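Local coordinates for protein HP1028 (Helicobacter pylori, PDB 4INN) that is of unproven function but folds as a lipocalin-type beta-barrel and probably binds or transports small molecules, at residues Y40-F45 / S51-F56; E35-Y40 / G60-Y65. The protein carries 1 engineered substitution. All blocks are in the same frame, centred on the assembly; numbering follows the deposited sequence.

How the interactions relate
Interaction 1 is the hairpin pairing of strands 38-41 and 51-58. Interaction 2 joins the chain just before that hairpin to strand 61-69, the next strand in the barrel. Their centres lie about 11 Å apart and they share Tyr40. Within interaction 1 the Tyr40 ring meets Phe55; within interaction 2 its hydroxyl bonds to Leu36 O. Strand 51-58 lies between the outer two and also pairs with 61-69, for example where Phe56 O lies 2.8 Å from Tyr63 N, a probable hydrogen bond. Interaction 1 is linked to the glycol pocket: the loop joining its strands carries Met48, and Phe45 meets the pocket residue Phe150 edge-to-face.

Interaction 1: Y40-F45 / S51-F56; sequences YQTQEF and SFVEFF
Ser51 and Thr42 hold each other with two bonds. Thr42 N donates to Ser51 O at 2.8 Å, an almost straight bond of 171°. In return Ser51 N donates to Thr42 OG1, also at 2.8 Å. The side-chain oxygen thus does the work a main-chain carbonyl would do in a regular sheet. Thr42 can offer it because OG1 sits between its own backbone N and carbonyl carbon (chi1 71°). The methyl CG2 lies beside the backbone N and packs on Val53 CG1 at 3.9 Å.

Two residues further along, Tyr40 and Val53 form an antiparallel hydrogen-bonded pair. Tyr40 N reaches Val53 O at 2.9 Å, and Val53 N reaches Tyr40 O at 3.1 Å. Between this pair and the Thr42-Ser51 bonds, Gln41 and Phe52 make a non-hydrogen-bonded pair. Their side chains run side by side in the same direction, and Gln41 CG lies 3.9 Å from Phe52 CE1. The Gln41 chain is extended and passes the CE1 corner of the ring; NE2 then bonds to Ser50 OG.

The other face of the sheet holds Tyr40, Val53 and Phe55. The Tyr40 and Phe55 rings stand nearly perpendicular, with planes at 82°, and meet through their CD2 atoms at 3.6 Å. Trp152 of strand 147-154 also packs on Val53 and Thr42 here. Phe52 instead lies against Leu155 and Leu165. This is a beta hairpin of an antiparallel barrel, consistent with the first two strands of a lipocalin fold.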
# COMPACT_ATOMS: atom_id res chain seq x y z
N TYR A 40 -8.06 1.69 -0.38
CA TYR A 40 -8.24 0.85 -1.54
C TYR A 40 -8.25 -0.58 -1.10
O TYR A 40 -7.83 -0.93 -0.00
CB TYR A 40 -7.10 1.06 -2.56
CG TYR A 40 -6.97 2.46 -3.05
CD1 TYR A 40 -7.51 2.85 -4.27
CD2 TYR A 40 -6.36 3.42 -2.28
CE1 TYR A 40 -7.42 4.17 -4.69
CE2 TYR A 40 -6.27 4.73 -2.69
CZ TYR A 40 -6.78 5.10 -3.90
OH TYR A 40 -6.65 6.41 -4.27
N GLN A 41 -8.75 -1.43 -1.97
CA GLN A 41 -8.76 -2.86 -1.69
C GLN A 41 -7.86 -3.51 -2.72
O GLN A 41 -8.12 -3.41 -3.90
CB GLN A 41 -10.18 -3.44 -1.78
CG GLN A 41 -10.21 -4.94 -1.49
CD GLN A 41 -11.56 -5.60 -1.73
OE1 GLN A 41 -12.60 -4.94 -1.77
NE2 GLN A 41 -11.54 -6.93 -1.85
N THR A 42 -6.82 -4.18 -2.25
CA THR A 42 -5.86 -4.80 -3.16
C THR A 42 -6.43 -6.05 -3.82
O THR A 42 -7.52 -6.53 -3.49
CB THR A 42 -4.58 -5.19 -2.42
OG1 THR A 42 -4.87 -6.31 -1.58
CG2 THR A 42 -4.02 -4.02 -1.60
N GLN A 43 -5.67 -6.58 -4.76
CA GLN A 43 -6.10 -7.70 -5.57
C GLN A 43 -5.41 -8.91 -5.03
O GLN A 43 -4.21 -8.92 -4.87
CB GLN A 43 -5.69 -7.48 -7.03
CG GLN A 43 -6.40 -8.39 -8.01
CD GLN A 43 -5.96 -8.20 -9.46
OE1 GLN A 43 -5.91 -7.10 -9.98
NE2 GLN A 43 -5.66 -9.29 -10.12
N GLU A 44 -6.19 -9.93 -4.74
CA GLU A 44 -5.69 -11.25 -4.44
C GLU A 44 -4.73 -11.72 -5.55
O GLU A 44 -5.04 -11.58 -6.73
CB GLU A 44 -6.89 -12.18 -4.38
CG GLU A 44 -6.58 -13.62 -4.06
CD GLU A 44 -7.86 -14.39 -3.83
OE1 GLU A 44 -8.75 -14.35 -4.73
OE2 GLU A 44 -7.96 -15.01 -2.74
N PHE A 45 -3.58 -12.26 -5.14
CA PHE A 45 -2.61 -12.85 -6.06
C PHE A 45 -1.78 -13.87 -5.32
O PHE A 45 -1.09 -13.51 -4.37
CB PHE A 45 -1.68 -11.80 -6.63
CG PHE A 45 -0.64 -12.35 -7.57
CD1 PHE A 45 -1.01 -12.95 -8.76
CD2 PHE A 45 0.72 -12.26 -7.26
CE1 PHE A 45 -0.07 -13.46 -9.63
CE2 PHE A 45 1.67 -12.77 -8.12
CZ PHE A 45 1.28 -13.37 -9.31
N SER A 51 -6.24 -7.18 0.67
CA SER A 51 -6.17 -6.41 1.92
C SER A 51 -6.61 -5.00 1.67
O SER A 51 -6.70 -4.57 0.53
CB SER A 51 -4.77 -6.48 2.56
OG SER A 51 -3.81 -5.74 1.82
N PHE A 52 -6.98 -4.32 2.75
CA PHE A 52 -7.38 -2.93 2.67
C PHE A 52 -6.15 -2.14 3.09
O PHE A 52 -5.51 -2.46 4.13
CB PHE A 52 -8.55 -2.61 3.60
CG PHE A 52 -9.84 -3.36 3.29
CD1 PHE A 52 -10.57 -3.10 2.11
CD2 PHE A 52 -10.37 -4.28 4.21
CE1 PHE A 52 -11.77 -3.77 1.85
CE2 PHE A 52 -11.57 -4.94 3.97
CZ PHE A 52 -12.27 -4.69 2.79
N VAL A 53 -5.81 -1.15 2.28
CA VAL A 53 -4.67 -0.28 2.51
C VAL A 53 -5.02 1.18 2.36
O VAL A 53 -5.87 1.51 1.57
CB VAL A 53 -3.56 -0.55 1.50
CG1 VAL A 53 -3.11 -2.00 1.61
CG2 VAL A 53 -4.02 -0.22 0.09
N GLU A 54 -4.33 2.04 3.12
CA GLU A 54 -4.49 3.48 3.02
C GLU A 54 -3.28 4.21 2.47
O GLU A 54 -2.20 4.08 3.00
CB GLU A 54 -4.82 4.10 4.38
CG GLU A 54 -4.96 5.62 4.32
CD GLU A 54 -5.69 6.21 5.51
OE1 GLU A 54 -5.95 5.47 6.50
OE2 GLU A 54 -6.00 7.43 5.48
N PHE A 55 -3.49 5.02 1.43
CA PHE A 55 -2.44 5.89 0.89
C PHE A 55 -2.55 7.26 1.58
O PHE A 55 -3.66 7.73 1.82
CB PHE A 55 -2.58 6.05 -0.63
CG PHE A 55 -2.06 4.91 -1.44
CD1 PHE A 55 -0.86 5.01 -2.12
CD2 PHE A 55 -2.80 3.75 -1.59
CE1 PHE A 55 -0.37 3.97 -2.91
CE2 PHE A 55 -2.33 2.70 -2.36
CZ PHE A 55 -1.11 2.82 -3.03
N PHE A 56 -1.42 7.90 1.87
CA PHE A 56 -1.41 9.27 2.40
C PHE A 56 -0.19 10.06 1.89
O PHE A 56 0.76 9.42 1.44
CB PHE A 56 -1.45 9.26 3.94
CG PHE A 56 -0.22 8.66 4.60
CD1 PHE A 56 0.76 9.46 5.13
CD2 PHE A 56 -0.07 7.29 4.73
CE1 PHE A 56 1.88 8.90 5.75
CE2 PHE A 56 1.05 6.72 5.35
CZ PHE A 56 2.02 7.53 5.87

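Interaction 2: E35-Y40 / G60-Y65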
# COMPACT_ATOMS: atom_id res chain seq x y z
N GLU A 35 -7.86 12.02 -6.23
CA GLU A 35 -6.58 12.09 -5.60
C GLU A 35 -6.19 10.70 -5.12
O GLU A 35 -7.01 9.78 -5.11
CB GLU A 35 -6.60 13.11 -4.45
CG GLU A 35 -7.79 12.98 -3.50
CD GLU A 35 -7.44 13.36 -2.05
OE1 GLU A 35 -6.69 14.35 -1.84
OE2 GLU A 35 -7.91 12.65 -1.12
N LEU A 36 -4.92 10.53 -4.79
CA LEU A 36 -4.42 9.23 -4.38
C LEU A 36 -4.78 8.97 -2.92
O LEU A 36 -5.24 7.87 -2.60
CB LEU A 36 -2.91 9.11 -4.70
CG LEU A 36 -2.19 7.81 -4.34
CD1 LEU A 36 -2.80 6.70 -5.16
CD2 LEU A 36 -0.69 7.87 -4.57
N PRO A 37 -4.64 9.96 -2.02
CA PRO A 37 -5.00 9.57 -0.65
C PRO A 37 -6.42 9.03 -0.54
O PRO A 37 -7.36 9.59 -1.10
CB PRO A 37 -4.83 10.88 0.16
CG PRO A 37 -3.76 11.63 -0.58
CD PRO A 37 -3.95 11.28 -2.05
N GLY A 38 -6.56 7.95 0.20
CA GLY A 38 -7.76 7.17 0.20
C GLY A 38 -7.48 5.75 0.65
O GLY A 38 -6.36 5.37 0.93
N ILE A 39 -8.54 4.97 0.74
CA ILE A 39 -8.45 3.59 1.08
C ILE A 39 -8.82 2.75 -0.17
O ILE A 39 -9.74 3.09 -0.96
CB ILE A 39 -9.33 3.35 2.28
CG1 ILE A 39 -8.69 4.03 3.48
CG2 ILE A 39 -9.42 1.87 2.55
CD1 ILE A 39 -9.51 4.05 4.75
N TYR A 40 -8.06 1.69 -0.38
CA TYR A 40 -8.24 0.85 -1.54
C TYR A 40 -8.25 -0.58 -1.10
O TYR A 40 -7.83 -0.93 -0.00
CB TYR A 40 -7.10 1.06 -2.56
CG TYR A 40 -6.97 2.46 -3.05
CD1 TYR A 40 -7.51 2.85 -4.27
CD2 TYR A 40 -6.36 3.42 -2.28
CE1 TYR A 40 -7.42 4.17 -4.69
CE2 TYR A 40 -6.27 4.73 -2.69
CZ TYR A 40 -6.78 5.10 -3.90
OH TYR A 40 -6.65 6.41 -4.27
N GLY A 60 5.26 16.04 0.59
CA GLY A 60 5.03 16.01 -0.86
C GLY A 60 5.03 14.67 -1.59
O GLY A 60 4.77 14.64 -2.80
N LYS A 61 5.36 13.58 -0.91
CA LYS A 61 5.37 12.26 -1.54
C LYS A 61 4.29 11.40 -0.90
O LYS A 61 3.82 11.70 0.21
CB LYS A 61 6.72 11.56 -1.38
CG LYS A 61 7.96 12.36 -1.74
CD LYS A 61 9.20 11.54 -1.45
CE LYS A 61 10.47 12.37 -1.40
NZ LYS A 61 11.06 12.54 -2.75
N PHE A 62 3.93 10.32 -1.59
CA PHE A 62 2.85 9.43 -1.16
C PHE A 62 3.36 8.13 -0.61
O PHE A 62 4.39 7.62 -1.06
CB PHE A 62 1.86 9.23 -2.30
CG PHE A 62 1.24 10.53 -2.72
CD1 PHE A 62 0.07 10.98 -2.11
CD2 PHE A 62 1.91 11.38 -3.62
CE1 PHE A 62 -0.46 12.21 -2.48
CE2 PHE A 62 1.38 12.62 -3.95
CZ PHE A 62 0.20 13.03 -3.39
N TYR A 63 2.65 7.64 0.40
CA TYR A 63 3.04 6.47 1.15
C TYR A 63 1.79 5.60 1.33
O TYR A 63 0.70 6.10 1.14
CB TYR A 63 3.55 6.88 2.53
CG TYR A 63 4.75 7.77 2.54
CD1 TYR A 63 6.02 7.25 2.78
CD2 TYR A 63 4.63 9.14 2.32
CE1 TYR A 63 7.13 8.06 2.77
CE2 TYR A 63 5.73 9.96 2.31
CZ TYR A 63 6.98 9.41 2.54
OH TYR A 63 8.06 10.23 2.52
N ALA A 64 1.94 4.34 1.76
CA ALA A 64 0.80 3.52 2.15
C ALA A 64 1.11 2.56 3.31
O ALA A 64 2.26 2.09 3.44
CB ALA A 64 0.29 2.73 0.96
N TYR A 65 0.08 2.27 4.11
CA TYR A 65 0.19 1.27 5.19
C TYR A 65 -1.03 0.33 5.12
O TYR A 65 -2.00 0.64 4.46
CB TYR A 65 0.28 1.94 6.57
CG TYR A 65 -1.02 2.56 7.04
CD1 TYR A 65 -1.96 1.81 7.72
CD2 TYR A 65 -1.30 3.89 6.80
CE1 TYR A 65 -3.15 2.36 8.14
CE2 TYR A 65 -2.51 4.45 7.22
CZ TYR A 65 -3.44 3.67 7.87
OH TYR A 65 -4.63 4.21 8.27
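Leu36 and Pro37 pack on one aromatic side chain, Phe62, in a purely apolar contact of the lipocalin-type barrel. The strands concerned, 38-41 and 61-69, are not neighbours in the sheet: strand 51-58 runs between them. The bridge is made by the chain just before strand 38-41, where it has not yet joined the sheet.

Leu36 uses its CD2 methyl. It lies 3.7 Å from Phe62 CB and 3.8 Å from Phe62 CG, so it covers the root of the side chain. CG of Leu36 is turned opposite its backbone N (chi1 180°), which carries the branch across to strand 61-69. Pro37 meets the same ring further out. Its CD approaches Phe62 CE1 to 3.6 Å, and its CG lies in the plane of the ring, beyond the edge, 3.9 Å from Phe62 CE1. Leu36 thus meets the root of the side chain and Pro37 the CE1 corner; both come near CD1.

Around this first shell, Phe62 also makes an edge-to-face contact with Tyr108 and touches Glu57. Leu36 is backed by Phe55 of the intervening strand and by Leu134 of strand 134-139.

Polar bonds fix the backbone on the Leu36 side. Pro37 O accepts a bond from Arg154 NH2. Leu36 O is taken by a residue further along its own segment. It lies at the edge of the Tyr40 ring, in the ring plane, where Tyr40 OH donates to Leu36 O at 2.6 Å, tilted 25° from the carbonyl plane.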